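Local coordinates for lipid-transfer protein (Thermomonospora curvata, PDB 6OK1), which is of unknown detailed function but is a lipid-transfer protein of the thiolase superfamily, with N- and C-terminal thiolase-like domains, at residues L145-P148 against A149-V152; Y251-M255 against M256-Y260. All blocks are in the same frame, centred on the assembly; numbering follows the deposited sequence. Where two conformers were deposited one is given.

Interaction 1: L145-P148 against A149-V152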
# COMPACT_ATOMS: atom_id res chain seq x y z
N LEU A 145 -3.34 26.28 0.54
CA LEU A 145 -2.02 25.67 0.66
C LEU A 145 -2.14 24.29 0.02
O LEU A 145 -2.35 23.27 0.69
CB LEU A 145 -1.57 25.60 2.13
CG LEU A 145 -0.07 25.34 2.28
CD1 LEU A 145 0.76 26.57 1.94
CD2 LEU A 145 0.34 24.83 3.70
N ASN A 146 -2.11 24.29 -1.31
CA ASN A 146 -2.58 23.13 -2.07
C ASN A 146 -1.52 22.45 -2.92
O ASN A 146 -1.82 21.41 -3.53
CB ASN A 146 -3.79 23.52 -2.94
CG ASN A 146 -3.46 24.46 -4.06
OD1 ASN A 146 -2.64 25.34 -3.93
ND2 ASN A 146 -4.16 24.29 -5.20
N THR A 147 -0.27 22.91 -2.92
CA THR A 147 0.73 22.23 -3.72
C THR A 147 1.94 21.77 -2.92
O THR A 147 2.29 22.38 -1.90
CB THR A 147 1.24 23.13 -4.84
OG1 THR A 147 2.03 24.18 -4.28
CG2 THR A 147 0.08 23.74 -5.63
N PRO A 148 2.64 20.76 -3.42
CA PRO A 148 3.89 20.34 -2.77
C PRO A 148 4.91 21.44 -2.71
O PRO A 148 5.62 21.53 -1.70
CB PRO A 148 4.37 19.17 -3.64
CG PRO A 148 3.10 18.60 -4.22
CD PRO A 148 2.20 19.78 -4.46
N ALA A 149 5.01 22.28 -3.73
CA ALA A 149 5.95 23.39 -3.65
C ALA A 149 5.64 24.29 -2.47
O ALA A 149 6.56 24.74 -1.76
CB ALA A 149 5.92 24.21 -4.93
N GLN A 150 4.36 24.57 -2.24
CA GLN A 150 4.00 25.43 -1.11
C GLN A 150 4.27 24.73 0.20
O GLN A 150 4.72 25.36 1.17
CB GLN A 150 2.53 25.81 -1.21
CG GLN A 150 2.22 26.70 -2.44
CD GLN A 150 0.75 26.72 -2.80
OE1 GLN A 150 -0.06 25.94 -2.27
NE2 GLN A 150 0.39 27.62 -3.73
N TRP A 151 3.99 23.42 0.26
CA TRP A 151 4.25 22.70 1.50
C TRP A 151 5.73 22.75 1.86
O TRP A 151 6.08 22.91 3.03
CB TRP A 151 3.75 21.24 1.40
CG TRP A 151 2.31 21.15 1.16
CD1 TRP A 151 1.37 22.04 1.55
CD2 TRP A 151 1.61 20.14 0.40
NE1 TRP A 151 0.12 21.65 1.09
CE2 TRP A 151 0.25 20.49 0.39
CE3 TRP A 151 2.02 18.97 -0.27
CZ2 TRP A 151 -0.71 19.73 -0.26
CZ3 TRP A 151 1.07 18.21 -0.91
CH2 TRP A 151 -0.29 18.60 -0.91
N VAL A 152 6.61 22.64 0.85
CA VAL A 152 8.05 22.70 1.07
C VAL A 152 8.47 24.12 1.41
O VAL A 152 9.35 24.34 2.25
CB VAL A 152 8.81 22.17 -0.17
CG1 VAL A 152 10.32 22.45 -0.07
CG2 VAL A 152 8.57 20.65 -0.35

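Interaction 2: Y251-M255 against M256-Y260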
# COMPACT_ATOMS: atom_id res chain seq x y z
N TYR A 251 8.53 11.91 15.21
CA TYR A 251 7.51 12.36 16.13
C TYR A 251 6.60 13.38 15.46
O TYR A 251 7.08 14.26 14.74
CB TYR A 251 8.18 12.98 17.36
CG TYR A 251 7.21 13.61 18.31
CD1 TYR A 251 6.44 12.83 19.15
CD2 TYR A 251 7.06 14.99 18.36
CE1 TYR A 251 5.54 13.39 20.02
CE2 TYR A 251 6.16 15.56 19.23
CZ TYR A 251 5.41 14.76 20.06
OH TYR A 251 4.51 15.31 20.94
N ASP A 252 5.30 13.25 15.68
CA ASP A 252 4.30 14.12 15.07
C ASP A 252 4.55 14.31 13.57
O ASP A 252 4.66 15.41 13.06
CB ASP A 252 4.27 15.47 15.78
CG ASP A 252 3.02 16.24 15.47
OD1 ASP A 252 2.02 15.56 15.18
OD2 ASP A 252 3.03 17.50 15.53
N GLN A 253 4.62 13.18 12.86
CA GLN A 253 4.82 13.19 11.43
C GLN A 253 3.50 13.43 10.70
O GLN A 253 2.49 12.78 10.98
CB GLN A 253 5.40 11.86 10.99
CG GLN A 253 5.77 11.83 9.53
CD GLN A 253 7.06 12.56 9.23
OE1 GLN A 253 8.08 12.33 9.87
NE2 GLN A 253 7.02 13.43 8.21
N HIS A 254 3.53 14.36 9.72
CA HIS A 254 2.42 14.60 8.79
C HIS A 254 2.92 14.37 7.37
O HIS A 254 4.11 14.21 7.13
CB HIS A 254 1.86 16.02 8.97
CG HIS A 254 1.30 16.26 10.33
ND1 HIS A 254 -0.05 16.31 10.59
CD2 HIS A 254 1.91 16.41 11.53
CE1 HIS A 254 -0.25 16.49 11.88
NE2 HIS A 254 0.93 16.56 12.48
N MET A 255 1.99 14.32 6.43
CA MET A 255 2.30 14.15 5.02
C MET A 255 2.61 15.52 4.43
O MET A 255 1.69 16.30 4.12
CB MET A 255 1.13 13.50 4.29
CG MET A 255 1.36 13.33 2.79
SD MET A 255 2.34 11.87 2.44
CE MET A 255 0.99 10.67 2.43
N MET A 256 3.90 15.82 4.33
CA MET A 256 4.49 17.03 3.78
C MET A 256 4.30 18.26 4.64
O MET A 256 4.83 19.32 4.29
CB MET A 256 3.97 17.35 2.37
CG MET A 256 4.32 16.28 1.38
SD MET A 256 6.10 16.17 1.16
CE MET A 256 6.44 17.72 0.34
N THR A 257 3.61 18.16 5.78
CA THR A 257 3.20 19.35 6.51
C THR A 257 3.42 19.21 8.02
O THR A 257 2.57 19.62 8.83
CB THR A 257 1.73 19.68 6.23
OG1 THR A 257 0.89 18.58 6.57
CG2 THR A 257 1.53 20.00 4.76
N SER A 258 4.57 18.65 8.42
CA SER A 258 4.90 18.49 9.84
C SER A 258 5.37 19.83 10.42
O SER A 258 6.55 20.05 10.72
CB SER A 258 5.96 17.41 10.04
OG SER A 258 5.58 16.21 9.37
N TYR A 259 4.40 20.70 10.62
CA TYR A 259 4.61 22.10 10.97
C TYR A 259 4.44 22.37 12.45
O TYR A 259 4.48 23.54 12.87
CB TYR A 259 3.61 22.96 10.21
CG TYR A 259 3.69 22.95 8.69
CD1 TYR A 259 4.89 22.77 8.01
CD2 TYR A 259 2.55 23.16 7.95
CE1 TYR A 259 4.94 22.80 6.62
CE2 TYR A 259 2.59 23.18 6.56
CZ TYR A 259 3.78 22.99 5.91
OH TYR A 259 3.78 23.04 4.54
N TYR A 260 4.23 21.34 13.26
CA TYR A 260 3.76 21.50 14.63
C TYR A 260 4.78 21.00 15.65
O TYR A 260 4.51 21.03 16.86
CB TYR A 260 2.42 20.78 14.78
CG TYR A 260 1.48 21.08 13.62
CD1 TYR A 260 0.71 22.22 13.60
CD2 TYR A 260 1.40 20.20 12.52
CE1 TYR A 260 -0.14 22.50 12.54
CE2 TYR A 260 0.60 20.48 11.45
CZ TYR A 260 -0.19 21.63 11.47
OH TYR A 260 -1.04 21.94 10.44
O HOH W 1 4.35 18.27 13.26
O HOH W 2 4.07 18.30 18.41
O HOH W 3 -1.00 16.84 5.25

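Interaction 1: L145-P148 against A149-V152
Gln150 and Trp151, in the first turn of helix 148-163, reach back to the chain that leads into it. The amide oxygen of Gln150 collects two backbone N-H groups, Asn146 N to OE1 at 2.8 Å and Thr147 N to OE1 at 3.1 Å; the first lies nearly along the C=O axis, the second comes from above the amide plane. In return Thr147 OG1 accepts from Gln150 N at 3.1 Å, an N-cap bond that with the Thr147 N bond forms a capping box, Asn146 N being an addition. With chi1 of 70°, OG1 sits between Thr147's own N and carbonyl carbon, facing the helix end. Trp151 NE1 donates to Leu145 O at 3.0 Å, meeting that carbonyl from above its plane. Thr147 O lies over one face of the indole, 3.2 Å above it, while Leu145 CD2 touches the ring edge. Pro148 runs alongside the indole, with CG 3.9 Å from Trp151 CZ3. Behind this first shell, Met256 packs on Trp151, and another protein chain meets Leu145 and Gln150. The two side chains thus satisfy three main-chain groups just before the helix, tying the incoming loop to the helix N-terminus by polar bonds as well as packing.

Interaction 2: Y251-M255 against M256-Y260
Ser258 and His254 both place their side chains beside the backbone N, at chi1 -51° and -62°; the serine torsion turns OG toward His254 N, and the histidine torsion sets the imidazole against Tyr260. The serine hydroxyl is carried back across the turn, where OG accepts from His254 N at 2.8 Å in a nearly straight bond. The imidazole of His254 in turn reaches Tyr260, whose CD2 lies over one imidazole face, 3.7 Å from His254 NE2. The two side chains cross at about a right angle, but the ring planes are 56° apart, so the pair is neither a stack nor a T-shaped contact. His254 NE2 also donates to Asp252 OD1 at 3.1 Å, approaching from above the carboxylate plane, and OD1 is further held by a salt bridge from Arg66 of the second subunit. One partner from each chain thus limits the rotation of the carboxylate.

The segment doubles back on itself in the loop between strand 240-248 and helix 268-281, in the C-terminal thiolase-like half of the chain, and Ser258 is the centre of an inverse gamma turn in the returning arm. Three waters bridge the two arms. One molecule donates to Asp252 O at 2.9 Å and accepts from Tyr260 N, with a weak bond to Asp252 OD2; a second joins that same OD2 to Tyr260 O. Near the bend, a third water donates to Met255 O and is also hydrogen-bonded to Thr257 OG1, 2.9 Å away. On the outgoing arm, Gln253 NE2 donates to His254 O at 3.2 Å, in the plane of the carbonyl. The other end of that amide, OE1, receives Arg261 NH2, while Glu269 takes a further bond from NE2.

How the interactions relate
Interaction 1 comes first along the chain, at the start of helix 148-163 in the N-terminal thiolase-like domain region; interaction 2 follows about a hundred residues later, in the loop after strand 240-248 in the C-terminal one. Their centres are nevertheless only 13 Å apart, and the two meet directly. Tyr259 OH lies 2.8 Å from Trp151 O, a probable hydrogen bond, and Val152 CG2 packs 3.7 Å from Met256 CE. Thr257 CG2 also touches the indole of Trp151. The first turn of the helix therefore rests against the 251-260 loop, joining the two thiolase-like halves within one chain, while both regions also border other chains of the assembly.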